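Local coordinates for protein tRNA-splicing ligase RtcB (PDB 2EPG) that probably joins RNA ends as a manganese-dependent, GTP-using RNA ligase of the RtcB family, acting in tRNA splicing and RNA repair, at residues G110-A115 and L310-V315; K128-A133 and P481-K486; D132-L137 and H215-Q220; V241-H246 and E317-V322. All blocks are in the same frame, centred on the assembly; numbering follows the deposited sequence.

Contact 1 (G110-A115 and L310-V315); sequences GVRLLA and LIAHFV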
loop_
_atom_site.group_PDB
_atom_site.type_symbol
_atom_site.label_atom_id
_atom_site.label_comp_id
_atom_site.label_asym_id
_atom_site.label_seq_id
_atom_site.Cartn_x
_atom_site.Cartn_y
_atom_site.Cartn_z
ATOM N N GLY A 110 -1.381 1.070 4.012
ATOM C CA GLY A 110 -1.507 1.682 2.708
ATOM C C GLY A 110 -1.545 3.188 2.740
ATOM O O GLY A 110 -1.214 3.803 3.754
ATOM N N VAL A 111 -1.989 3.777 1.635
ATOM C CA VAL A 111 -2.010 5.220 1.519
ATOM C C VAL A 111 -3.279 5.775 0.902
ATOM O O VAL A 111 -3.798 5.222 -0.060
ATOM C CB VAL A 111 -0.829 5.698 0.624
ATOM C CG1 VAL A 111 -0.724 7.206 0.648
ATOM C CG2 VAL A 111 0.474 5.040 1.082
ATOM N N ARG A 112 -3.770 6.875 1.460
ATOM C CA ARG A 112 -4.916 7.549 0.886
ATOM C C ARG A 112 -4.473 8.989 0.624
ATOM O O ARG A 112 -3.821 9.612 1.479
ATOM C CB ARG A 112 -6.117 7.573 1.828
ATOM C CG ARG A 112 -7.228 8.485 1.296
ATOM C CD ARG A 112 -8.558 8.402 2.038
ATOM N NE ARG A 112 -9.223 7.101 1.950
ATOM C CZ ARG A 112 -10.537 6.941 2.106
ATOM N NH1 ARG A 112 -11.100 5.743 2.033
ATOM N NH2 ARG A 112 -11.303 7.999 2.294
ATOM N N LEU A 113 -4.809 9.508 -0.554
ATOM C CA LEU A 113 -4.481 10.886 -0.874
ATOM C C LEU A 113 -5.764 11.673 -1.149
ATOM O O LEU A 113 -6.559 11.306 -2.026
ATOM C CB LEU A 113 -3.564 10.978 -2.106
ATOM C CG LEU A 113 -3.116 12.399 -2.501
ATOM C CD1 LEU A 113 -2.223 13.005 -1.411
ATOM C CD2 LEU A 113 -2.323 12.355 -3.794
ATOM N N LEU A 114 -5.965 12.741 -0.379
ATOM C CA LEU A 114 -7.110 13.613 -0.571
ATOM C C LEU A 114 -6.579 14.812 -1.379
ATOM O O LEU A 114 -5.448 15.259 -1.160
ATOM C CB LEU A 114 -7.659 14.108 0.785
ATOM C CG LEU A 114 -8.091 13.083 1.844
ATOM C CD1 LEU A 114 -8.679 13.800 3.066
ATOM C CD2 LEU A 114 -9.122 12.141 1.241
ATOM N N ALA A 115 -7.389 15.305 -2.313
ATOM C CA ALA A 115 -7.027 16.449 -3.143
ATOM C C ALA A 115 -8.077 17.531 -2.903
ATOM O O ALA A 115 -9.270 17.262 -3.012
ATOM C CB ALA A 115 -7.017 16.042 -4.615
ATOM N N LEU A 310 -12.087 6.572 7.922
ATOM C CA LEU A 310 -12.461 7.314 9.131
ATOM C C LEU A 310 -11.550 8.503 9.327
ATOM O O LEU A 310 -11.999 9.597 9.642
ATOM C CB LEU A 310 -12.381 6.428 10.392
ATOM C CG LEU A 310 -13.579 6.422 11.362
ATOM C CD1 LEU A 310 -13.138 5.914 12.745
ATOM C CD2 LEU A 310 -14.195 7.810 11.480
ATOM N N ILE A 311 -10.255 8.287 9.153
ATOM C CA ILE A 311 -9.299 9.370 9.315
ATOM C C ILE A 311 -9.601 10.487 8.321
ATOM O O ILE A 311 -9.539 11.666 8.662
ATOM C CB ILE A 311 -7.855 8.857 9.131
ATOM C CG1 ILE A 311 -7.516 7.882 10.271
ATOM C CG2 ILE A 311 -6.862 10.034 9.145
ATOM C CD1 ILE A 311 -6.198 7.147 10.110
ATOM N N ALA A 312 -9.948 10.116 7.094
ATOM C CA ALA A 312 -10.264 11.111 6.076
ATOM C C ALA A 312 -11.465 11.939 6.524
ATOM O O ALA A 312 -11.507 13.150 6.299
ATOM C CB ALA A 312 -10.558 10.430 4.737
ATOM N N HIS A 313 -12.434 11.292 7.168
ATOM C CA HIS A 313 -13.619 12.003 7.655
ATOM C C HIS A 313 -13.185 13.049 8.685
ATOM O O HIS A 313 -13.633 14.196 8.638
ATOM C CB HIS A 313 -14.625 11.021 8.291
ATOM C CG HIS A 313 -15.867 11.682 8.809
ATOM N ND1 HIS A 313 -16.839 12.202 7.977
ATOM C CD2 HIS A 313 -16.283 11.933 10.075
ATOM C CE1 HIS A 313 -17.798 12.745 8.707
ATOM N NE2 HIS A 313 -17.485 12.595 9.983
ATOM N N PHE A 314 -12.305 12.649 9.606
ATOM C CA PHE A 314 -11.798 13.562 10.623
ATOM C C PHE A 314 -10.960 14.675 10.006
ATOM O O PHE A 314 -10.921 15.776 10.531
ATOM C CB PHE A 314 -10.920 12.828 11.665
ATOM C CG PHE A 314 -11.631 11.735 12.421
ATOM C CD1 PHE A 314 -13.012 11.781 12.628
ATOM C CD2 PHE A 314 -10.908 10.671 12.962
ATOM C CE1 PHE A 314 -13.666 10.780 13.365
ATOM C CE2 PHE A 314 -11.543 9.667 13.705
ATOM C CZ PHE A 314 -12.931 9.722 13.905
ATOM N N VAL A 315 -10.260 14.385 8.910
ATOM C CA VAL A 315 -9.445 15.404 8.282
ATOM C C VAL A 315 -10.381 16.489 7.764
ATOM O O VAL A 315 -10.132 17.681 7.956
ATOM C CB VAL A 315 -8.596 14.830 7.127
ATOM C CG1 VAL A 315 -8.048 15.962 6.250
ATOM C CG2 VAL A 315 -7.435 14.008 7.700
#
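Leu114 sets its CG beside the backbone N (chi1 -57°), which sends both methyls out from strand 110-115 onto Ala312 and Val315 of helix 310-315, while Arg112, with CG opposite its own N (chi1 171°) and a bend at chi3, brings its guanidinium up to Ala312. The two leucine branches divide the work. CD1 meets Val315 CG1 at 3.9 Å, the two side chains reaching toward each other tip to tip, and CD2 rests on Ala312 CB at 4.1 Å. That same methyl also receives the arginine: Ala312 CB lies 3.9 Å from Arg112 CD and 3.5 Å from Arg112 NH2, approaching the guanidinium obliquely. The small alanine therefore sits under both strand residues and lets the backbones come close, with Leu114 CA and Ala312 CA 7.8 Å apart. The polar end of Arg112 is tied beyond the two segments: NE makes a salt bridge with Asp336, which probably offsets the buried charge, and NH1 bonds Gln309, one residue earlier on the same helix. The alternate residues Val111 and Leu113 turn to the other face of the strand, where Val111 touches His339, a predicted manganese and GMP ligand. The axes of the two segments are 10.3 Å apart at closest and inclined by 29°, the helix packing against one face of strands 110-119, 240-247 and 216-225, as in an alpha-beta layered core.

Contact 2 (K128-A133 and P481-K486); sequences KELADA and PLIVVK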
loop_
_atom_site.group_PDB
_atom_site.type_symbol
_atom_site.label_atom_id
_atom_site.label_comp_id
_atom_site.label_asym_id
_atom_site.label_seq_id
_atom_site.Cartn_x
_atom_site.Cartn_y
_atom_site.Cartn_z
ATOM N N LYS A 128 -1.162 26.912 11.417
ATOM C CA LYS A 128 -1.116 26.565 12.826
ATOM C C LYS A 128 -2.468 26.038 13.289
ATOM O O LYS A 128 -2.543 24.978 13.891
ATOM C CB LYS A 128 -0.693 27.792 13.645
ATOM C CG LYS A 128 -0.241 27.498 15.063
ATOM C CD LYS A 128 -1.409 27.480 16.047
ATOM C CE LYS A 128 -0.901 27.468 17.490
ATOM N NZ LYS A 128 0.076 28.581 17.690
ATOM N N GLU A 129 -3.536 26.776 13.002
ATOM C CA GLU A 129 -4.879 26.352 13.391
ATOM C C GLU A 129 -5.181 24.926 12.903
ATOM O O GLU A 129 -5.721 24.110 13.649
ATOM C CB GLU A 129 -5.939 27.298 12.816
ATOM C CG GLU A 129 -5.896 28.734 13.324
ATOM C CD GLU A 129 -4.626 29.453 12.921
ATOM O OE1 GLU A 129 -4.177 29.270 11.769
ATOM O OE2 GLU A 129 -4.082 30.208 13.750
ATOM N N LEU A 130 -4.832 24.640 11.650
ATOM C CA LEU A 130 -5.088 23.329 11.058
ATOM C C LEU A 130 -4.274 22.238 11.744
ATOM O O LEU A 130 -4.808 21.191 12.100
ATOM C CB LEU A 130 -4.787 23.367 9.557
ATOM C CG LEU A 130 -5.027 22.084 8.756
ATOM C CD1 LEU A 130 -6.481 21.640 8.892
ATOM C CD2 LEU A 130 -4.671 22.330 7.283
ATOM N N ALA A 131 -2.986 22.486 11.945
ATOM C CA ALA A 131 -2.142 21.506 12.604
ATOM C C ALA A 131 -2.782 21.123 13.944
ATOM O O ALA A 131 -2.961 19.936 14.244
ATOM C CB ALA A 131 -0.734 22.077 12.816
ATOM N N ASP A 132 -3.145 22.130 14.736
ATOM C CA ASP A 132 -3.773 21.900 16.037
ATOM C C ASP A 132 -5.097 21.157 15.913
ATOM O O ASP A 132 -5.407 20.288 16.727
ATOM C CB ASP A 132 -4.026 23.233 16.753
ATOM C CG ASP A 132 -2.749 23.966 17.088
ATOM O OD1 ASP A 132 -2.826 25.190 17.299
ATOM O OD2 ASP A 132 -1.676 23.325 17.154
ATOM N N ALA A 133 -5.889 21.507 14.907
ATOM C CA ALA A 133 -7.171 20.843 14.726
ATOM C C ALA A 133 -6.961 19.384 14.307
ATOM O O ALA A 133 -7.697 18.504 14.748
ATOM C CB ALA A 133 -8.010 21.588 13.688
ATOM N N PRO A 481 5.592 18.268 1.836
ATOM C CA PRO A 481 4.871 18.391 3.111
ATOM C C PRO A 481 4.954 19.758 3.780
ATOM O O PRO A 481 5.965 20.449 3.669
ATOM C CB PRO A 481 5.509 17.306 3.970
ATOM C CG PRO A 481 6.929 17.321 3.503
ATOM C CD PRO A 481 6.809 17.448 1.996
ATOM N N LEU A 482 3.875 20.130 4.466
ATOM C CA LEU A 482 3.786 21.392 5.193
ATOM C C LEU A 482 3.539 21.097 6.664
ATOM O O LEU A 482 4.094 21.758 7.539
ATOM C CB LEU A 482 2.622 22.239 4.678
ATOM C CG LEU A 482 2.756 22.889 3.306
ATOM C CD1 LEU A 482 1.378 23.261 2.793
ATOM C CD2 LEU A 482 3.654 24.106 3.404
ATOM N N ILE A 483 2.677 20.111 6.915
ATOM C CA ILE A 483 2.313 19.698 8.266
ATOM C C ILE A 483 2.398 18.188 8.396
ATOM O O ILE A 483 1.862 17.458 7.561
ATOM C CB ILE A 483 0.862 20.074 8.629
ATOM C CG1 ILE A 483 0.655 21.583 8.543
ATOM C CG2 ILE A 483 0.545 19.572 10.035
ATOM C CD1 ILE A 483 -0.807 21.984 8.720
ATOM N N VAL A 484 3.045 17.723 9.460
ATOM C CA VAL A 484 3.177 16.295 9.697
ATOM C C VAL A 484 2.567 15.948 11.052
ATOM O O VAL A 484 2.950 16.518 12.077
ATOM C CB VAL A 484 4.666 15.850 9.673
ATOM C CG1 VAL A 484 4.775 14.405 10.125
ATOM C CG2 VAL A 484 5.246 15.985 8.255
ATOM N N VAL A 485 1.600 15.035 11.043
ATOM C CA VAL A 485 0.932 14.574 12.259
ATOM C C VAL A 485 1.284 13.090 12.417
ATOM O O VAL A 485 0.932 12.268 11.558
ATOM C CB VAL A 485 -0.608 14.723 12.155
ATOM C CG1 VAL A 485 -1.276 14.163 13.406
ATOM C CG2 VAL A 485 -0.980 16.188 11.968
ATOM N N LYS A 486 1.985 12.757 13.504
ATOM C CA LYS A 486 2.411 11.383 13.776
ATOM C C LYS A 486 1.514 10.709 14.812
ATOM O O LYS A 486 0.955 11.370 15.693
ATOM C CB LYS A 486 3.846 11.367 14.296
ATOM C CG LYS A 486 4.683 12.510 13.782
ATOM C CD LYS A 486 6.011 12.645 14.519
ATOM C CE LYS A 486 6.930 11.446 14.324
ATOM N NZ LYS A 486 8.271 11.702 14.957
#
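Ala131 and Ile483 bring their CA atoms to 6.5 Å, where helix 128-133 passes a strand that has just turned a corner at Leu482. That corner carries a classic beta bulge: Leu482 and Ile483 both face Val219 of the neighbouring strand 216-225. Ile483, the second residue of the bulge, points toward the helix and uses both of its branches. Its CG2, opposite the backbone N, meets Ala131 CB at 4.0 Å. The longer arm, with CG1 beside that N (chi1 -60°), brings CD1 to the helix surface beside Leu130 and Ala131, where it crosses Leu130 obliquely and lies 4.1 Å from Leu130 CD2. CG2 and CD1 thus both rest on Ala131, and CD1 also reaches Leu130, in an apolar and buried joint. With Ile483 cut back to an alanine, Leu130 CD2 and Ala131 CB would probably lose their mate and a gap would open between helix and strand. The surroundings continue the apolar layer: Leu130 also touches Leu123, and Val485 lies against Leu217. Farther along, the strand reaches Lys486, predicted to bind GMP, so the joint lies on the strand that leads to the predicted nucleotide site. At the helix surface, Ile483 CD1 settles against the backbone, 3.9 Å from Ala131 N.

Contact 3 (D132-L137 and H215-Q220); sequences DALYRL and HFLEVQ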
loop_
_atom_site.group_PDB
_atom_site.type_symbol
_atom_site.label_atom_id
_atom_site.label_comp_id
_atom_site.label_asym_id
_atom_site.label_seq_id
_atom_site.Cartn_x
_atom_site.Cartn_y
_atom_site.Cartn_z
ATOM N N ASP A 132 -3.145 22.130 14.736
ATOM C CA ASP A 132 -3.773 21.900 16.037
ATOM C C ASP A 132 -5.097 21.157 15.913
ATOM O O ASP A 132 -5.407 20.288 16.727
ATOM C CB ASP A 132 -4.026 23.233 16.753
ATOM C CG ASP A 132 -2.749 23.966 17.088
ATOM O OD1 ASP A 132 -2.826 25.190 17.299
ATOM O OD2 ASP A 132 -1.676 23.325 17.154
ATOM N N ALA A 133 -5.889 21.507 14.907
ATOM C CA ALA A 133 -7.171 20.843 14.726
ATOM C C ALA A 133 -6.961 19.384 14.307
ATOM O O ALA A 133 -7.697 18.504 14.748
ATOM C CB ALA A 133 -8.010 21.588 13.688
ATOM N N LEU A 134 -5.951 19.125 13.475
ATOM C CA LEU A 134 -5.673 17.764 13.017
ATOM C C LEU A 134 -5.194 16.873 14.169
ATOM O O LEU A 134 -5.603 15.711 14.285
ATOM C CB LEU A 134 -4.625 17.775 11.888
ATOM C CG LEU A 134 -5.176 18.206 10.521
ATOM C CD1 LEU A 134 -4.047 18.398 9.525
ATOM C CD2 LEU A 134 -6.164 17.163 10.023
ATOM N N TYR A 135 -4.322 17.424 15.010
ATOM C CA TYR A 135 -3.789 16.693 16.153
ATOM C C TYR A 135 -4.891 16.381 17.167
ATOM O O TYR A 135 -4.842 15.374 17.861
ATOM C CB TYR A 135 -2.697 17.507 16.849
ATOM C CG TYR A 135 -2.135 16.775 18.034
ATOM C CD1 TYR A 135 -1.377 15.616 17.855
ATOM C CD2 TYR A 135 -2.436 17.174 19.336
ATOM C CE1 TYR A 135 -0.937 14.863 18.940
ATOM C CE2 TYR A 135 -2.001 16.421 20.438
ATOM C CZ TYR A 135 -1.255 15.266 20.226
ATOM O OH TYR A 135 -0.848 14.496 21.294
ATOM N N ARG A 136 -5.889 17.250 17.236
ATOM C CA ARG A 136 -6.991 17.090 18.168
ATOM C C ARG A 136 -8.103 16.181 17.630
ATOM O O ARG A 136 -8.637 15.349 18.364
ATOM C CB ARG A 136 -7.571 18.466 18.497
ATOM C CG ARG A 136 -8.538 18.493 19.662
ATOM C CD ARG A 136 -9.145 19.881 19.812
ATOM N NE ARG A 136 -10.089 20.185 18.734
ATOM C CZ ARG A 136 -9.975 21.213 17.892
ATOM N NH1 ARG A 136 -10.895 21.395 16.949
ATOM N NH2 ARG A 136 -8.948 22.058 17.982
ATOM N N LEU A 137 -8.451 16.338 16.354
ATOM C CA LEU A 137 -9.512 15.537 15.751
ATOM C C LEU A 137 -9.072 14.165 15.236
ATOM O O LEU A 137 -9.913 13.324 14.911
ATOM C CB LEU A 137 -10.192 16.329 14.631
ATOM C CG LEU A 137 -10.747 17.664 15.132
ATOM C CD1 LEU A 137 -11.520 18.371 14.023
ATOM C CD2 LEU A 137 -11.654 17.404 16.333
ATOM N N HIS A 215 3.842 5.567 10.539
ATOM C CA HIS A 215 2.495 5.962 10.127
ATOM C C HIS A 215 2.297 7.441 10.439
ATOM O O HIS A 215 2.760 7.939 11.464
ATOM C CB HIS A 215 1.427 5.120 10.838
ATOM C CG HIS A 215 1.493 3.662 10.509
ATOM N ND1 HIS A 215 1.510 3.193 9.212
ATOM C CD2 HIS A 215 1.554 2.567 11.306
ATOM C CE1 HIS A 215 1.579 1.874 9.224
ATOM N NE2 HIS A 215 1.607 1.469 10.481
ATOM N N PHE A 216 1.602 8.142 9.554
ATOM C CA PHE A 216 1.384 9.563 9.738
ATOM C C PHE A 216 0.354 10.080 8.751
ATOM O O PHE A 216 -0.182 9.351 7.914
ATOM C CB PHE A 216 2.693 10.309 9.498
ATOM C CG PHE A 216 3.272 10.058 8.138
ATOM C CD1 PHE A 216 2.914 10.851 7.058
ATOM C CD2 PHE A 216 4.093 8.959 7.916
ATOM C CE1 PHE A 216 3.356 10.552 5.771
ATOM C CE2 PHE A 216 4.541 8.650 6.635
ATOM C CZ PHE A 216 4.170 9.449 5.558
ATOM N N LEU A 217 0.106 11.369 8.859
ATOM C CA LEU A 217 -0.815 12.046 7.992
ATOM C C LEU A 217 -0.108 13.357 7.693
ATOM O O LEU A 217 0.511 13.932 8.579
ATOM C CB LEU A 217 -2.115 12.257 8.750
ATOM C CG LEU A 217 -3.144 13.325 8.413
ATOM C CD1 LEU A 217 -4.444 12.989 9.131
ATOM C CD2 LEU A 217 -2.635 14.698 8.835
ATOM N N GLU A 218 -0.121 13.809 6.444
ATOM C CA GLU A 218 0.494 15.092 6.172
ATOM C C GLU A 218 -0.263 15.944 5.169
ATOM O O GLU A 218 -0.858 15.440 4.205
ATOM C CB GLU A 218 1.985 14.965 5.778
ATOM C CG GLU A 218 2.365 13.994 4.700
ATOM C CD GLU A 218 3.866 14.030 4.388
ATOM O OE1 GLU A 218 4.702 13.991 5.325
ATOM O OE2 GLU A 218 4.212 14.092 3.198
ATOM N N VAL A 219 -0.299 17.242 5.468
ATOM C CA VAL A 219 -0.929 18.226 4.601
ATOM C C VAL A 219 0.244 18.667 3.733
ATOM O O VAL A 219 1.307 19.010 4.257
ATOM C CB VAL A 219 -1.450 19.435 5.383
ATOM C CG1 VAL A 219 -2.184 20.389 4.430
ATOM C CG2 VAL A 219 -2.366 18.971 6.501
ATOM N N GLN A 220 0.054 18.648 2.420
ATOM C CA GLN A 220 1.128 18.984 1.495
ATOM C C GLN A 220 0.587 19.861 0.369
ATOM O O GLN A 220 -0.608 20.206 0.320
ATOM C CB GLN A 220 1.680 17.691 0.848
ATOM C CG GLN A 220 1.545 16.410 1.679
ATOM C CD GLN A 220 1.409 15.130 0.833
ATOM O OE1 GLN A 220 0.416 14.937 0.113
ATOM N NE2 GLN A 220 2.405 14.258 0.921
#
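Leu134 and Leu217 are the nearest pair of the two backbones, their CA atoms 9.0 Å apart, with the last turns of helix 127-137 standing over strand 216-220. The helix bridges this distance with a single side chain. Leu134 keeps its CG beside the backbone N (chi1 -77°) and drops CD1 onto the strand at two points: Leu217 CD2 at 4.0 Å and, more tightly, Val219 CG2 at 3.5 Å. Leu134 crosses each of these two side chains at a slant, so one methyl is lodged between residues i and i+2, which extend from the same face of the strand. The other branch, Leu134 CD2, turns to Ala318 of helix 288-321; Ile311 and Val485 touch Leu217. The intervening Glu218 turns away from the helix to the other face, as the alternation of a strand requires. There Gln220 NE2 gives a hydrogen bond of 2.9 Å to Glu218 OE2, received on the anti lone pair, with the carboxylate oxygen tilted 19° out of the glutamine amide plane. The amide is held at its other atom too, since Gln220 OE1 bonds Thr242 OG1, making Gln220 a probable second-shell support for the carboxylate. Strand 216-220 thus turns Leu217 and Val219 to the helix, and Phe216, Glu218 and Gln220 to the other face. His215 to Glu218 are predicted to bind GMP, and His215 a manganese ion as well, consistent with the nucleotide and metal site of the RtcB ligases.

Contact 4 (V241-H246 and E317-V322); sequences VTVLIH and EAFEKV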
loop_
_atom_site.group_PDB
_atom_site.type_symbol
_atom_site.label_atom_id
_atom_site.label_comp_id
_atom_site.label_asym_id
_atom_site.label_seq_id
_atom_site.Cartn_x
_atom_site.Cartn_y
_atom_site.Cartn_z
ATOM N N VAL A 241 -3.368 22.046 -2.536
ATOM C CA VAL A 241 -3.206 21.443 -1.206
ATOM C C VAL A 241 -3.711 19.984 -1.192
ATOM O O VAL A 241 -4.806 19.691 -1.676
ATOM C CB VAL A 241 -3.996 22.256 -0.129
ATOM C CG1 VAL A 241 -4.000 21.514 1.201
ATOM C CG2 VAL A 241 -3.362 23.618 0.074
ATOM N N THR A 242 -2.904 19.066 -0.665
ATOM C CA THR A 242 -3.326 17.670 -0.570
ATOM C C THR A 242 -3.052 17.166 0.844
ATOM O O THR A 242 -2.335 17.804 1.622
ATOM C CB THR A 242 -2.578 16.746 -1.585
ATOM O OG1 THR A 242 -1.182 16.721 -1.280
ATOM C CG2 THR A 242 -2.760 17.245 -3.023
ATOM N N VAL A 243 -3.650 16.031 1.172
ATOM C CA VAL A 243 -3.459 15.409 2.464
ATOM C C VAL A 243 -3.198 13.919 2.215
ATOM O O VAL A 243 -4.018 13.230 1.615
ATOM C CB VAL A 243 -4.708 15.597 3.354
ATOM C CG1 VAL A 243 -4.464 14.968 4.737
ATOM C CG2 VAL A 243 -5.039 17.096 3.478
ATOM N N LEU A 244 -2.050 13.435 2.677
ATOM C CA LEU A 244 -1.688 12.038 2.494
ATOM C C LEU A 244 -1.766 11.303 3.831
ATOM O O LEU A 244 -1.132 11.705 4.804
ATOM C CB LEU A 244 -0.279 11.931 1.887
ATOM C CG LEU A 244 0.196 10.537 1.447
ATOM C CD1 LEU A 244 1.211 10.648 0.281
ATOM C CD2 LEU A 244 0.815 9.820 2.636
ATOM N N ILE A 245 -2.556 10.230 3.856
ATOM C CA ILE A 245 -2.768 9.406 5.053
ATOM C C ILE A 245 -2.068 8.053 4.864
ATOM O O ILE A 245 -2.361 7.314 3.925
ATOM C CB ILE A 245 -4.276 9.151 5.274
ATOM C CG1 ILE A 245 -5.010 10.487 5.433
ATOM C CG2 ILE A 245 -4.484 8.265 6.497
ATOM C CD1 ILE A 245 -6.545 10.387 5.233
ATOM N N HIS A 246 -1.151 7.746 5.771
ATOM C CA HIS A 246 -0.367 6.521 5.724
ATOM C C HIS A 246 -0.600 5.729 6.994
ATOM O O HIS A 246 -0.157 6.139 8.076
ATOM C CB HIS A 246 1.118 6.866 5.623
ATOM C CG HIS A 246 1.987 5.707 5.241
ATOM N ND1 HIS A 246 1.771 4.426 5.703
ATOM C CD2 HIS A 246 3.086 5.640 4.453
ATOM C CE1 HIS A 246 2.697 3.621 5.213
ATOM N NE2 HIS A 246 3.506 4.332 4.451
ATOM N N GLU A 317 -13.192 17.236 8.948
ATOM C CA GLU A 317 -13.685 17.951 10.129
ATOM C C GLU A 317 -12.667 18.965 10.634
ATOM O O GLU A 317 -13.029 20.028 11.132
ATOM C CB GLU A 317 -14.036 16.982 11.259
ATOM C CG GLU A 317 -15.147 15.997 10.908
ATOM C CD GLU A 317 -15.543 15.110 12.086
ATOM O OE1 GLU A 317 -14.645 14.752 12.886
ATOM O OE2 GLU A 317 -16.742 14.763 12.196
ATOM N N ALA A 318 -11.391 18.644 10.501
ATOM C CA ALA A 318 -10.366 19.567 10.944
ATOM C C ALA A 318 -10.302 20.800 10.038
ATOM O O ALA A 318 -10.150 21.916 10.526
ATOM C CB ALA A 318 -9.015 18.869 10.991
ATOM N N PHE A 319 -10.430 20.621 8.724
ATOM C CA PHE A 319 -10.367 21.779 7.831
ATOM C C PHE A 319 -11.534 22.709 8.128
ATOM O O PHE A 319 -11.365 23.922 8.242
ATOM C CB PHE A 319 -10.405 21.351 6.358
ATOM C CG PHE A 319 -9.051 20.986 5.789
ATOM C CD1 PHE A 319 -8.462 21.777 4.809
ATOM C CD2 PHE A 319 -8.375 19.849 6.224
ATOM C CE1 PHE A 319 -7.206 21.442 4.259
ATOM C CE2 PHE A 319 -7.124 19.508 5.685
ATOM C CZ PHE A 319 -6.543 20.306 4.703
ATOM N N GLU A 320 -12.715 22.126 8.275
ATOM C CA GLU A 320 -13.913 22.894 8.563
ATOM C C GLU A 320 -13.832 23.611 9.924
ATOM O O GLU A 320 -14.254 24.753 10.056
ATOM C CB GLU A 320 -15.126 21.967 8.505
ATOM C CG GLU A 320 -15.472 21.547 7.102
ATOM C CD GLU A 320 -16.249 20.253 7.043
ATOM O OE1 GLU A 320 -16.785 19.838 8.092
ATOM O OE2 GLU A 320 -16.324 19.654 5.942
ATOM N N LYS A 321 -13.275 22.938 10.925
ATOM C CA LYS A 321 -13.142 23.517 12.256
ATOM C C LYS A 321 -12.334 24.821 12.213
ATOM O O LYS A 321 -12.593 25.743 12.987
ATOM C CB LYS A 321 -12.468 22.499 13.189
ATOM C CG LYS A 321 -12.717 22.712 14.678
ATOM C CD LYS A 321 -11.914 23.877 15.207
ATOM C CE LYS A 321 -12.147 24.090 16.697
ATOM N NZ LYS A 321 -11.416 25.299 17.193
ATOM N N VAL A 322 -11.367 24.914 11.304
ATOM C CA VAL A 322 -10.554 26.122 11.215
ATOM C C VAL A 322 -11.046 27.141 10.195
ATOM O O VAL A 322 -10.329 28.090 9.873
ATOM C CB VAL A 322 -9.082 25.805 10.907
ATOM C CG1 VAL A 322 -8.483 24.975 12.049
ATOM C CG2 VAL A 322 -8.978 25.068 9.582
#
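Val243 and Phe319 form the main touch between strand 241-246 and the last turn of helix 288-321. A single methyl, Val243 CG2, comes obliquely to the outer end of the ring, 3.8 Å from Phe319 CZ and 3.9 Å from Phe319 CE2, the two side chains sliding past each other in opposite directions. Val241, two residues earlier and on the same face of the strand, adds a looser approach: its CG1 stands 4.4 Å from Phe319 CE1, at the ring edge and near its plane. The phenylalanine reaches this place because its CG lies beside the backbone N (chi1 -85°), which projects the ring from the helix and spans a CA separation of 10.8 Å between Val243 and Phe319. In the next shell, Leu130 of helix 127-137 and Leu331 also pack on Phe319. The valines are positioned by the sheet: Val243 pairs through its backbone with Leu114, and Val241 with Ser116 and Leu118. Val241 O also bonds the hydroxyl of Ser116. Every atom that meets across the interface is carbon, so the ring owes its hold here to buried shape fit and dispersion, without a directional bond to fix its rotation.

In the fold
The four contacts lie on the same side of the chain's centre and share one layered core. Strands 110-119, 240-247, 216-225 and 474-486 are successive antiparallel neighbours, and the helices 288-321 (contacts 1 and 4) and 127-137 (contacts 2 and 3) pack against them. Contacts 2 and 3 overlap at Asp132 and Ala133, their centres about 5 Å apart; the centres of contacts 1 and 4 are about 8 Å apart, those of contacts 1 and 2 about 14 Å. Along the chain, contact 3 is nested within contact 1 and contact 4 within contact 2, whereas contact 4 crosses contact 1. Sequence-distant segments thus bring together strands 216-225, 240-247 and 474-486, which carry predicted manganese or GMP ligands, with strand 110-119 alongside.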